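Local coordinates for peptidase M16 domain protein (PDB 4XEA), which probably hydrolyses peptide bonds as a metallopeptidase of the M16 (insulinase-like) family, here carrying a nickel ion in its metal site, at residues 266-271 and 309-314; 36-41 and 377-382; 155-160 and 256-261; 355-360 and 392-397. One frame throughout, in Å; residues are numbered along the deposited sequence.

Contact 1 of 4, residues 266-271 and 309-314; sequences SNLIEQ and LSNTFG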
loop_
_atom_site.group_PDB
_atom_site.type_symbol
_atom_site.label_atom_id
_atom_site.label_comp_id
_atom_site.label_asym_id
_atom_site.label_seq_id
_atom_site.Cartn_x
_atom_site.Cartn_y
_atom_site.Cartn_z
ATOM N N SER A 266 -7.989 -9.654 26.268
ATOM C CA SER A 266 -8.954 -10.461 25.545
ATOM C C SER A 266 -10.260 -9.656 25.309
ATOM O O SER A 266 -10.936 -9.842 24.277
ATOM C CB SER A 266 -9.221 -11.784 26.280
ATOM O OG SER A 266 -10.047 -11.495 27.402
ATOM N N ASN A 267 -10.616 -8.747 26.216
ATOM C CA ASN A 267 -11.793 -7.902 26.000
ATOM C C ASN A 267 -11.600 -6.935 24.795
ATOM O O ASN A 267 -12.535 -6.634 24.032
ATOM C CB ASN A 267 -12.122 -7.095 27.262
ATOM C CG ASN A 267 -12.662 -7.960 28.427
ATOM O OD1 ASN A 267 -13.260 -9.021 28.233
ATOM N ND2 ASN A 267 -12.442 -7.488 29.643
ATOM N N LEU A 268 -10.389 -6.423 24.662
ATOM C CA LEU A 268 -10.045 -5.513 23.600
ATOM C C LEU A 268 -10.052 -6.243 22.266
ATOM O O LEU A 268 -10.593 -5.737 21.278
ATOM C CB LEU A 268 -8.676 -4.895 23.859
ATOM C CG LEU A 268 -8.150 -3.951 22.769
ATOM C CD1 LEU A 268 -7.372 -2.786 23.394
ATOM C CD2 LEU A 268 -7.271 -4.725 21.828
ATOM N N ILE A 269 -9.479 -7.442 22.248
ATOM C CA ILE A 269 -9.451 -8.288 21.044
ATOM C C ILE A 269 -10.878 -8.552 20.577
ATOM O O ILE A 269 -11.192 -8.492 19.365
ATOM C CB ILE A 269 -8.721 -9.625 21.269
ATOM C CG1 ILE A 269 -7.181 -9.458 21.407
ATOM C CG2 ILE A 269 -9.044 -10.609 20.123
ATOM C CD1 ILE A 269 -6.416 -10.675 22.087
ATOM N N GLU A 270 -11.751 -8.896 21.517
ATOM C CA GLU A 270 -13.125 -9.234 21.147
ATOM C C GLU A 270 -13.862 -8.008 20.591
ATOM O O GLU A 270 -14.597 -8.087 19.605
ATOM C CB GLU A 270 -13.874 -9.833 22.364
ATOM C CG GLU A 270 -15.228 -10.478 22.046
ATOM C CD GLU A 270 -16.374 -9.466 21.862
ATOM O OE1 GLU A 270 -16.215 -8.296 22.293
ATOM O OE2 GLU A 270 -17.428 -9.858 21.289
ATOM N N GLN A 271 -13.718 -6.887 21.262
ATOM C CA GLN A 271 -14.468 -5.672 20.879
ATOM C C GLN A 271 -13.959 -5.105 19.533
ATOM O O GLN A 271 -14.744 -4.673 18.698
ATOM C CB GLN A 271 -14.334 -4.643 21.988
ATOM C CG GLN A 271 -15.230 -3.431 21.857
ATOM C CD GLN A 271 -15.226 -2.620 23.125
ATOM O OE1 GLN A 271 -15.680 -3.088 24.158
ATOM N NE2 GLN A 271 -14.721 -1.408 23.054
ATOM N N LEU A 309 -9.076 1.182 19.189
ATOM C CA LEU A 309 -9.315 0.825 20.591
ATOM C C LEU A 309 -7.976 0.611 21.290
ATOM O O LEU A 309 -7.073 -0.081 20.764
ATOM C CB LEU A 309 -10.169 -0.448 20.698
ATOM C CG LEU A 309 -10.664 -0.870 22.104
ATOM C CD1 LEU A 309 -11.421 0.236 22.843
ATOM C CD2 LEU A 309 -11.485 -2.138 21.928
ATOM N N SER A 310 -7.875 1.214 22.463
ATOM C CA SER A 310 -6.661 1.205 23.266
ATOM C C SER A 310 -7.113 0.983 24.727
ATOM O O SER A 310 -8.310 0.882 25.005
ATOM C CB SER A 310 -6.008 2.584 23.097
ATOM O OG SER A 310 -4.742 2.653 23.643
ATOM N N ASN A 311 -6.158 0.892 25.643
ATOM C CA ASN A 311 -6.468 0.689 27.051
ATOM C C ASN A 311 -7.290 1.812 27.695
ATOM O O ASN A 311 -8.128 1.525 28.587
ATOM C CB ASN A 311 -5.198 0.411 27.869
ATOM C CG ASN A 311 -4.550 -0.948 27.595
ATOM O OD1 ASN A 311 -3.422 -1.148 28.021
ATOM N ND2 ASN A 311 -5.256 -1.914 26.944
ATOM N N THR A 312 -7.092 3.072 27.268
ATOM C CA THR A 312 -7.734 4.208 27.917
ATOM C C THR A 312 -8.700 5.006 27.030
ATOM O O THR A 312 -9.293 5.982 27.491
ATOM C CB THR A 312 -6.705 5.189 28.449
ATOM O OG1 THR A 312 -6.057 5.848 27.330
ATOM C CG2 THR A 312 -5.663 4.422 29.346
ATOM N N PHE A 313 -8.892 4.581 25.785
ATOM C CA PHE A 313 -9.873 5.275 24.918
ATOM C C PHE A 313 -10.221 4.407 23.742
ATOM O O PHE A 313 -9.528 3.429 23.450
ATOM C CB PHE A 313 -9.269 6.585 24.407
ATOM C CG PHE A 313 -8.159 6.390 23.421
ATOM C CD1 PHE A 313 -8.437 6.376 22.044
ATOM C CD2 PHE A 313 -6.865 6.163 23.828
ATOM C CE1 PHE A 313 -7.458 6.160 21.125
ATOM C CE2 PHE A 313 -5.859 5.954 22.895
ATOM C CZ PHE A 313 -6.152 5.938 21.543
ATOM N N GLY A 314 -11.286 4.757 23.053
ATOM C CA GLY A 314 -11.581 4.171 21.758
ATOM C C GLY A 314 -12.582 5.000 20.973
ATOM O O GLY A 314 -13.391 5.745 21.557
#
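Leu309, Leu268 and Gln271 carry this buried contact, in which helix 265-283 lies against the strand end and turn at 309-314. Leu309 sets its CG anti to the backbone N (chi1 -173°), and its methyl CD2 becomes the focus of the packing. Leu268, also with CG anti to N, runs past it in the opposite direction, so branch meets branch: Leu268 CG is 3.9 Å from Leu309 CD2. The same CD2 sits 3.8 Å from the helix carbonyl Leu268 O, while Leu268 CD1 turns onto the backbone and lies 3.8 Å from Leu309 O. Gln271 comes in extended and at about a right angle to Leu309; its NE2 touches Leu309 CD2 at 3.5 Å, a van der Waals approach, and the amide finds its hydrogen bond at Tyr307 OH. Beyond the leucines, Asn311 ND2 is hydrogen-bonded to Ala263 O and Arg380 O, which fixes the turn beside the start of the helix. The turn is closed by Ser310 N bonding to Phe313 O at 2.9 Å. The arrangement is a beta hairpin, its first strand, 304-309, outermost in a mixed sheet and its second 314-321, with helix 265-283 packed against it as in an alpha/beta fold.

Contact 2 of 4, residues 36-41 and 377-382; sequences ATRYGS and YFLRGA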
loop_
_atom_site.group_PDB
_atom_site.type_symbol
_atom_site.label_atom_id
_atom_site.label_comp_id
_atom_site.label_asym_id
_atom_site.label_seq_id
_atom_site.Cartn_x
_atom_site.Cartn_y
_atom_site.Cartn_z
ATOM N N ALA A 36 9.249 -3.181 20.142
ATOM C CA ALA A 36 8.321 -2.106 20.517
ATOM C C ALA A 36 8.197 -1.928 21.983
ATOM O O ALA A 36 8.382 -2.895 22.746
ATOM C CB ALA A 36 6.947 -2.344 19.917
ATOM N N THR A 37 7.842 -0.697 22.371
ATOM C CA THR A 37 7.655 -0.351 23.787
ATOM C C THR A 37 6.215 0.058 24.054
ATOM O O THR A 37 5.587 0.723 23.229
ATOM C CB THR A 37 8.610 0.772 24.249
ATOM O OG1 THR A 37 8.313 1.152 25.595
ATOM C CG2 THR A 37 8.469 1.965 23.336
ATOM N N ARG A 38 5.699 -0.378 25.209
ATOM C CA ARG A 38 4.388 0.060 25.724
ATOM C C ARG A 38 4.473 1.501 26.284
ATOM O O ARG A 38 4.370 1.741 27.511
ATOM C CB ARG A 38 3.912 -0.900 26.800
ATOM C CG ARG A 38 2.468 -0.755 27.186
ATOM C CD ARG A 38 2.059 -1.727 28.299
ATOM N NE ARG A 38 2.144 -3.172 27.981
ATOM C CZ ARG A 38 3.155 -3.993 28.290
ATOM N NH1 ARG A 38 4.269 -3.542 28.864
ATOM N NH2 ARG A 38 3.056 -5.292 27.983
ATOM N N TYR A 39 4.611 2.427 25.358
ATOM C CA TYR A 39 4.769 3.853 25.616
ATOM C C TYR A 39 4.441 4.581 24.325
ATOM O O TYR A 39 5.038 4.304 23.266
ATOM C CB TYR A 39 6.194 4.156 26.019
ATOM C CG TYR A 39 6.471 5.629 26.278
ATOM C CD1 TYR A 39 5.651 6.379 27.109
ATOM C CD2 TYR A 39 7.563 6.260 25.710
ATOM C CE1 TYR A 39 5.895 7.712 27.369
ATOM C CE2 TYR A 39 7.834 7.608 25.971
ATOM C CZ TYR A 39 7.010 8.313 26.818
ATOM O OH TYR A 39 7.276 9.621 27.100
ATOM N N GLY A 40 3.495 5.511 24.366
ATOM C CA GLY A 40 3.193 6.302 23.173
ATOM C C GLY A 40 2.792 7.705 23.504
ATOM O O GLY A 40 3.006 8.156 24.626
ATOM N N SER A 41 2.150 8.369 22.539
ATOM C CA SER A 41 1.841 9.799 22.653
ATOM C C SER A 41 0.903 10.121 23.800
ATOM O O SER A 41 0.964 11.249 24.335
ATOM C CB SER A 41 1.271 10.381 21.339
ATOM O OG SER A 41 0.009 9.808 20.981
ATOM N N TYR A 377 -1.400 -6.459 19.990
ATOM C CA TYR A 377 -2.287 -7.099 20.961
ATOM C C TYR A 377 -1.570 -7.466 22.263
ATOM O O TYR A 377 -2.139 -7.354 23.348
ATOM C CB TYR A 377 -2.978 -8.322 20.343
ATOM C CG TYR A 377 -4.061 -7.947 19.313
ATOM C CD1 TYR A 377 -5.042 -7.004 19.649
ATOM C CD2 TYR A 377 -4.121 -8.518 18.039
ATOM C CE1 TYR A 377 -6.021 -6.643 18.786
ATOM C CE2 TYR A 377 -5.166 -8.163 17.135
ATOM C CZ TYR A 377 -6.092 -7.208 17.540
ATOM O OH TYR A 377 -7.132 -6.760 16.750
ATOM N N PHE A 378 -0.324 -7.931 22.161
ATOM C CA PHE A 378 0.466 -8.199 23.378
ATOM C C PHE A 378 0.597 -6.966 24.268
ATOM O O PHE A 378 0.259 -6.993 25.459
ATOM C CB PHE A 378 1.856 -8.772 23.037
ATOM C CG PHE A 378 2.723 -8.905 24.251
ATOM C CD1 PHE A 378 2.609 -10.003 25.070
ATOM C CD2 PHE A 378 3.583 -7.874 24.595
ATOM C CE1 PHE A 378 3.387 -10.104 26.240
ATOM C CE2 PHE A 378 4.335 -7.930 25.764
ATOM C CZ PHE A 378 4.237 -9.027 26.593
ATOM N N LEU A 379 1.020 -5.853 23.694
ATOM C CA LEU A 379 1.261 -4.651 24.460
ATOM C C LEU A 379 -0.041 -4.034 25.059
ATOM O O LEU A 379 -0.008 -3.442 26.141
ATOM C CB LEU A 379 2.021 -3.615 23.648
ATOM C CG LEU A 379 3.487 -3.939 23.277
ATOM C CD1 LEU A 379 4.082 -2.802 22.430
ATOM C CD2 LEU A 379 4.358 -4.176 24.548
ATOM N N ARG A 380 -1.164 -4.259 24.382
ATOM C CA ARG A 380 -2.476 -3.833 24.859
ATOM C C ARG A 380 -3.119 -4.798 25.867
ATOM O O ARG A 380 -4.302 -4.644 26.221
ATOM C CB ARG A 380 -3.384 -3.653 23.637
ATOM C CG ARG A 380 -3.103 -2.285 22.978
ATOM C CD ARG A 380 -3.763 -2.172 21.592
ATOM N NE ARG A 380 -3.284 -0.957 20.947
ATOM C CZ ARG A 380 -3.412 -0.620 19.662
ATOM N NH1 ARG A 380 -4.113 -1.368 18.806
ATOM N NH2 ARG A 380 -2.861 0.516 19.243
ATOM N N GLY A 381 -2.358 -5.829 26.285
ATOM C CA GLY A 381 -2.682 -6.603 27.462
ATOM C C GLY A 381 -2.896 -8.083 27.241
ATOM O O GLY A 381 -3.112 -8.789 28.221
ATOM N N ALA A 382 -2.859 -8.557 25.997
ATOM C CA ALA A 382 -3.022 -9.993 25.734
ATOM C C ALA A 382 -1.661 -10.649 25.930
ATOM O O ALA A 382 -0.951 -10.934 24.997
ATOM C CB ALA A 382 -3.584 -10.225 24.354
HETATM O O HOH W 1 0.727 -7.095 28.075
#
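A Schellman motif ends helix 367-379 here, with Gly381 at positive phi as its C-prime residue, and an inverse gamma turn centred on Arg38 meets it as strand 31-37 of the mixed N-terminal sheet runs out. Arg38 starts extended, CG anti to the backbone N, then bends at chi3 (-63°), which lays its guanidinium against the helix end. Its NE gives a hydrogen bond to Leu379 O, 2.8 Å long with an N-H...O angle of 150°; it arrives in the carbonyl plane, on a lone pair, and the oxygen lies close to the guanidinium plane. Leu379 CD2 rests over one face of that group, toward its rim, 3.8 Å from Arg38 NH2. The other methyl, Leu379 CD1, packs on Ala36 CB at 3.8 Å, so the forked leucine bridges strand and arginine. The carbonyls at the helix end would be expected to favour the positive charge. An alanine in place of Arg38 would remove the bond to Leu379 O, the water-mediated link to Phe378 O and the flat group facing Leu379 CD2, and would probably loosen the join of strand and helix. Phe378 stands across the tip of Arg38, their planes 47° apart. Water 1 links the two sides: it accepts from Arg38 NH2 at 2.9 Å, donates to Phe378 O at 2.7 Å, and sits 4.2 Å above the Phe378 ring, over its centre.

Contact 3 of 4, residues 155-160 and 256-261; sequences AMYHEH and GWKEAN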
loop_
_atom_site.group_PDB
_atom_site.type_symbol
_atom_site.label_atom_id
_atom_site.label_comp_id
_atom_site.label_asym_id
_atom_site.label_seq_id
_atom_site.Cartn_x
_atom_site.Cartn_y
_atom_site.Cartn_z
ATOM N N ALA A 155 -12.956 17.894 18.910
ATOM C CA ALA A 155 -14.383 18.028 19.220
ATOM C C ALA A 155 -14.841 16.906 20.193
ATOM O O ALA A 155 -15.592 17.145 21.161
ATOM C CB ALA A 155 -15.193 18.023 17.916
HETATM N N MSE A 156 -14.373 15.690 19.944
HETATM C CA MSE A 156 -14.795 14.530 20.701
HETATM C C MSE A 156 -14.306 14.506 22.165
HETATM O O MSE A 156 -15.082 14.169 23.067
HETATM C CB MSE A 156 -14.369 13.260 19.961
HETATM C CG MSE A 156 -14.689 11.958 20.622
HETATM SE SE MSE A 156 -14.315 10.395 19.508
HETATM C CE MSE A 156 -15.605 10.638 18.223
ATOM N N TYR A 157 -13.041 14.871 22.375
ATOM C CA TYR A 157 -12.361 14.654 23.640
ATOM C C TYR A 157 -12.214 15.969 24.402
ATOM O O TYR A 157 -11.775 16.978 23.863
ATOM C CB TYR A 157 -10.994 13.909 23.425
ATOM C CG TYR A 157 -11.184 12.479 23.111
ATOM C CD1 TYR A 157 -11.422 11.541 24.123
ATOM C CD2 TYR A 157 -11.208 12.029 21.786
ATOM C CE1 TYR A 157 -11.624 10.169 23.829
ATOM C CE2 TYR A 157 -11.408 10.676 21.492
ATOM C CZ TYR A 157 -11.655 9.770 22.496
ATOM O OH TYR A 157 -11.895 8.490 22.149
ATOM N N HIS A 158 -12.600 15.957 25.681
ATOM C CA HIS A 158 -12.449 17.109 26.536
ATOM C C HIS A 158 -11.014 17.304 27.040
ATOM O O HIS A 158 -10.542 18.436 27.092
ATOM C CB HIS A 158 -13.341 17.000 27.789
ATOM C CG HIS A 158 -14.810 16.964 27.499
ATOM N ND1 HIS A 158 -15.682 17.927 27.959
ATOM C CD2 HIS A 158 -15.563 16.048 26.853
ATOM C CE1 HIS A 158 -16.905 17.629 27.552
ATOM N NE2 HIS A 158 -16.852 16.506 26.860
ATOM N N GLU A 159 -10.407 16.227 27.522
ATOM C CA GLU A 159 -9.145 16.299 28.293
ATOM C C GLU A 159 -8.137 15.200 27.927
ATOM O O GLU A 159 -6.957 15.378 28.159
ATOM C CB GLU A 159 -9.390 16.074 29.806
ATOM C CG GLU A 159 -10.262 16.994 30.524
ATOM C CD GLU A 159 -11.103 16.265 31.617
ATOM O OE1 GLU A 159 -10.528 15.728 32.612
ATOM O OE2 GLU A 159 -12.360 16.283 31.467
ATOM N N HIS A 160 -8.606 14.042 27.454
ATOM C CA HIS A 160 -7.738 12.923 27.133
ATOM C C HIS A 160 -6.601 13.365 26.162
ATOM O O HIS A 160 -6.868 14.107 25.214
ATOM C CB HIS A 160 -8.539 11.776 26.517
ATOM C CG HIS A 160 -7.805 10.467 26.504
ATOM N ND1 HIS A 160 -6.707 10.235 25.704
ATOM C CD2 HIS A 160 -7.977 9.343 27.250
ATOM C CE1 HIS A 160 -6.250 9.016 25.931
ATOM N NE2 HIS A 160 -6.998 8.453 26.865
ATOM N N GLY A 256 -17.855 10.429 13.855
ATOM C CA GLY A 256 -17.258 9.590 14.845
ATOM C C GLY A 256 -18.122 9.302 16.049
ATOM O O GLY A 256 -19.048 10.038 16.354
ATOM N N TRP A 257 -17.810 8.193 16.722
ATOM C CA TRP A 257 -18.472 7.797 17.968
ATOM C C TRP A 257 -17.419 7.490 19.007
ATOM O O TRP A 257 -16.442 6.811 18.740
ATOM C CB TRP A 257 -19.361 6.585 17.764
ATOM C CG TRP A 257 -20.556 6.872 16.894
ATOM C CD1 TRP A 257 -21.804 7.211 17.300
ATOM C CD2 TRP A 257 -20.599 6.797 15.462
ATOM N NE1 TRP A 257 -22.650 7.328 16.205
ATOM C CE2 TRP A 257 -21.918 7.124 15.065
ATOM C CE3 TRP A 257 -19.647 6.489 14.482
ATOM C CZ2 TRP A 257 -22.308 7.163 13.711
ATOM C CZ3 TRP A 257 -20.011 6.547 13.150
ATOM C CH2 TRP A 257 -21.339 6.876 12.769
ATOM N N LYS A 258 -17.654 8.004 20.205
ATOM C CA LYS A 258 -16.711 7.967 21.302
ATOM C C LYS A 258 -17.053 6.781 22.232
ATOM O O LYS A 258 -18.151 6.760 22.799
ATOM C CB LYS A 258 -16.939 9.261 22.097
ATOM C CG LYS A 258 -15.917 9.574 23.196
ATOM C CD LYS A 258 -16.273 10.880 23.865
ATOM C CE LYS A 258 -15.164 11.296 24.752
ATOM N NZ LYS A 258 -15.467 12.526 25.439
ATOM N N GLU A 259 -16.113 5.862 22.459
ATOM C CA GLU A 259 -16.269 4.883 23.535
ATOM C C GLU A 259 -16.180 5.577 24.902
ATOM O O GLU A 259 -15.368 6.507 25.085
ATOM C CB GLU A 259 -15.217 3.773 23.503
ATOM C CG GLU A 259 -15.186 2.899 22.272
ATOM C CD GLU A 259 -16.293 1.843 22.243
ATOM O OE1 GLU A 259 -17.077 1.696 23.222
ATOM O OE2 GLU A 259 -16.349 1.144 21.207
ATOM N N ALA A 260 -16.956 5.094 25.870
ATOM C CA ALA A 260 -16.917 5.651 27.227
ATOM C C ALA A 260 -15.563 5.379 27.908
ATOM O O ALA A 260 -15.156 6.120 28.806
ATOM C CB ALA A 260 -18.088 5.054 28.107
ATOM N N ASN A 261 -14.926 4.273 27.535
ATOM C CA ASN A 261 -13.622 3.908 28.090
ATOM C C ASN A 261 -12.881 2.969 27.158
ATOM O O ASN A 261 -13.462 2.476 26.189
ATOM C CB ASN A 261 -13.755 3.331 29.486
ATOM C CG ASN A 261 -14.883 2.375 29.595
ATOM O OD1 ASN A 261 -14.836 1.278 29.007
ATOM N ND2 ASN A 261 -15.939 2.773 30.339
HETATM O O HOH W 2 -12.832 7.072 24.311
#
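With CG anti to the backbone N (chi1 -171°) and every later torsion near 180°, Lys258 reaches from strand 252-258, in the second M16-type alpha/beta half, to the C-terminal end of helix 144-156 in the first. Met156, a selenomethionine, leaves that helix with CG anti to N and slides past the lysine in the opposite direction, bringing Met156 CG within 3.7 Å of Lys258 CG. A bend at chi3 (-68°) turns its methyl onto the strand backbone, where Met156 CE lies 3.6 Å from Gly256 C and would collide with any CB there. Lys258 NZ donates to Met156 O, 2.9 Å away and in the carbonyl plane. Glu233 adds a salt bridge and Pro234 O a hydrogen bond, so three acceptors grip the ammonium. A methionine here would lack the ammonium, so the bonds to Met156 O, Glu233 and Pro234 O would go and the hold on the helix end would probably weaken. The ammonium stands at the edge of the His158 ring, whose NE2 bonds to Thr236 O. Tyr157 crosses Lys258 obliquely, its CD1 3.8 Å from Lys258 CE, and water 2 accepts from Tyr157 OH at 2.8 Å and donates to Glu259 O.

Contact 4 of 4, residues 355-360 and 392-397; sequences KIMGRV and AVLQTM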
loop_
_atom_site.group_PDB
_atom_site.type_symbol
_atom_site.label_atom_id
_atom_site.label_comp_id
_atom_site.label_asym_id
_atom_site.label_seq_id
_atom_site.Cartn_x
_atom_site.Cartn_y
_atom_site.Cartn_z
ATOM N N LYS A 355 -16.234 -12.265 4.949
ATOM C CA LYS A 355 -15.220 -11.381 4.349
ATOM C C LYS A 355 -14.064 -11.163 5.306
ATOM O O LYS A 355 -12.908 -11.266 4.914
ATOM C CB LYS A 355 -15.820 -10.022 3.930
ATOM C CG LYS A 355 -14.829 -9.066 3.199
ATOM C CD LYS A 355 -15.324 -7.611 3.104
ATOM C CE LYS A 355 -16.462 -7.401 2.129
ATOM N NZ LYS A 355 -16.931 -5.944 2.145
ATOM N N ILE A 356 -14.363 -10.839 6.557
ATOM C CA ILE A 356 -13.314 -10.508 7.518
ATOM C C ILE A 356 -12.504 -11.770 7.942
ATOM O O ILE A 356 -11.315 -11.686 8.173
ATOM C CB ILE A 356 -13.874 -9.759 8.745
ATOM C CG1 ILE A 356 -14.558 -8.423 8.346
ATOM C CG2 ILE A 356 -12.783 -9.533 9.793
ATOM C CD1 ILE A 356 -13.727 -7.436 7.506
HETATM N N MSE A 357 -13.145 -12.924 8.039
HETATM C CA MSE A 357 -12.422 -14.188 8.269
HETATM C C MSE A 357 -11.409 -14.420 7.147
HETATM O O MSE A 357 -10.270 -14.737 7.418
HETATM C CB MSE A 357 -13.403 -15.354 8.382
HETATM C CG MSE A 357 -12.762 -16.730 8.448
HETATM SE SE MSE A 357 -11.757 -16.963 10.090
HETATM C CE MSE A 357 -13.287 -17.637 11.133
ATOM N N GLY A 358 -11.835 -14.236 5.900
ATOM C CA GLY A 358 -10.957 -14.370 4.735
ATOM C C GLY A 358 -9.809 -13.366 4.750
ATOM O O GLY A 358 -8.650 -13.731 4.520
ATOM N N ARG A 359 -10.138 -12.110 5.038
ATOM C CA ARG A 359 -9.160 -11.036 5.075
ATOM C C ARG A 359 -8.075 -11.344 6.120
ATOM O O ARG A 359 -6.881 -11.188 5.853
ATOM C CB ARG A 359 -9.884 -9.710 5.356
ATOM C CG ARG A 359 -9.031 -8.441 5.287
ATOM C CD ARG A 359 -9.816 -7.185 5.765
ATOM N NE ARG A 359 -10.819 -6.628 4.822
ATOM C CZ ARG A 359 -10.731 -6.619 3.490
ATOM N NH1 ARG A 359 -11.709 -6.095 2.761
ATOM N NH2 ARG A 359 -9.680 -7.130 2.873
ATOM N N VAL A 360 -8.493 -11.801 7.293
ATOM C CA VAL A 360 -7.568 -12.202 8.360
ATOM C C VAL A 360 -6.734 -13.432 7.971
ATOM O O VAL A 360 -5.527 -13.397 8.093
ATOM C CB VAL A 360 -8.305 -12.441 9.694
ATOM C CG1 VAL A 360 -7.353 -12.931 10.761
ATOM C CG2 VAL A 360 -8.975 -11.111 10.156
ATOM N N ALA A 392 -10.902 -17.479 16.692
ATOM C CA ALA A 392 -11.983 -18.024 17.501
ATOM C C ALA A 392 -13.108 -17.004 17.761
ATOM O O ALA A 392 -14.277 -17.383 17.780
ATOM C CB ALA A 392 -11.451 -18.643 18.833
ATOM N N VAL A 393 -12.775 -15.722 17.938
ATOM C CA VAL A 393 -13.813 -14.686 18.070
ATOM C C VAL A 393 -14.598 -14.539 16.751
ATOM O O VAL A 393 -15.808 -14.393 16.768
ATOM C CB VAL A 393 -13.234 -13.319 18.555
ATOM C CG1 VAL A 393 -14.312 -12.222 18.518
ATOM C CG2 VAL A 393 -12.681 -13.463 19.965
ATOM N N LEU A 394 -13.911 -14.636 15.618
ATOM C CA LEU A 394 -14.556 -14.563 14.310
ATOM C C LEU A 394 -15.529 -15.716 14.067
ATOM O O LEU A 394 -16.536 -15.510 13.403
ATOM C CB LEU A 394 -13.523 -14.529 13.180
ATOM C CG LEU A 394 -12.787 -13.200 12.996
ATOM C CD1 LEU A 394 -11.418 -13.402 12.373
ATOM C CD2 LEU A 394 -13.621 -12.255 12.153
ATOM N N GLN A 395 -15.218 -16.909 14.602
ATOM C CA GLN A 395 -16.060 -18.097 14.481
ATOM C C GLN A 395 -17.279 -18.071 15.380
ATOM O O GLN A 395 -18.341 -18.550 14.997
ATOM C CB GLN A 395 -15.280 -19.361 14.854
ATOM C CG GLN A 395 -14.169 -19.760 13.897
ATOM C CD GLN A 395 -13.316 -20.899 14.452
ATOM O OE1 GLN A 395 -13.078 -20.990 15.662
ATOM N NE2 GLN A 395 -12.838 -21.759 13.565
ATOM N N THR A 396 -17.109 -17.533 16.586
ATOM C CA THR A 396 -18.107 -17.664 17.646
ATOM C C THR A 396 -18.969 -16.406 17.825
ATOM O O THR A 396 -20.035 -16.449 18.438
ATOM C CB THR A 396 -17.424 -18.021 18.973
ATOM O OG1 THR A 396 -16.501 -16.985 19.324
ATOM C CG2 THR A 396 -16.686 -19.344 18.844
HETATM N N MSE A 397 -18.507 -15.286 17.294
HETATM C CA MSE A 397 -19.294 -14.061 17.284
HETATM C C MSE A 397 -20.764 -14.299 16.851
HETATM O O MSE A 397 -21.009 -15.053 15.898
HETATM C CB MSE A 397 -18.608 -13.110 16.333
HETATM C CG MSE A 397 -19.378 -11.937 16.030
HETATM SE SE MSE A 397 -19.139 -10.650 17.382
HETATM C CE MSE A 397 -19.189 -9.299 16.011
#
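Leu394 is the hub of this contact, pointing from helix 387-396 at helix 346-363 and met there by three apolar side chains. Its CG stands anti to the carbonyl carbon, and the two methyls reach residues one turn apart, Ile356 and Val360. Leu394 CD2 packs on Ile356 CG2 at 3.7 Å, the two chains crossing at about a right angle, whereas Leu394 CD1 meets Val360 CG2 tip to tip at 4.0 Å. Met357, a selenomethionine, comes over the base of the leucine: bends at chi2 (67°) and chi3 (88°) swing its methyl inward, and Met357 CE ends 3.7 Å from Leu394 CB. The same methyl is 3.6 Å from Gln395 CG, so it lodges between two successive residues of the facing helix. Gln395 runs on extended, and its NE2 is hydrogen-bonded to Val1 O.

Further out, polar bonds fix the helices themselves. Thr396 OG1 donates to Ala392 O at 2.7 Å, coming from above the carbonyl plane, and Thr396 N bonds to the same oxygen, so the last turn is held twice at one acceptor. Arg353 binds both Leu394 O and Met397 O, tying the end of helix 387-396 back to helix 346-363, and Lys355 forms a salt bridge with Asp280. Ile356 and Leu394 also touch helix 265-283, through Thr276 and through Thr273 and Ile277. With axes 10.3 Å apart at 162°, the two segments form a nearly antiparallel helix pair, packed through apolar side chains with Leu394 at the centre, in the helical layer of the C-terminal half.

Strand 31-37 opens contact 2 near the N terminus, and its partner comes only at 377-382, so the loop it closes spans most of the chain. Within that loop, contact 3 opens at 155-160 and closes at 256-261; contact 1 follows in series, from 266-271 to 309-314. Contact 4 opens at 355-360, before contact 2 closes, and ends at 392-397, so these two cross. Contact 2 ties the N-terminal sheet to a C-terminal helix, contact 3 joins a helix end of the N-terminal half to the C-terminal sheet, and contacts 1 and 4 lie within the C-terminal half. Contacts 1 and 3 meet directly, Thr312 OG1 lying 2.8 Å from His160 NE2.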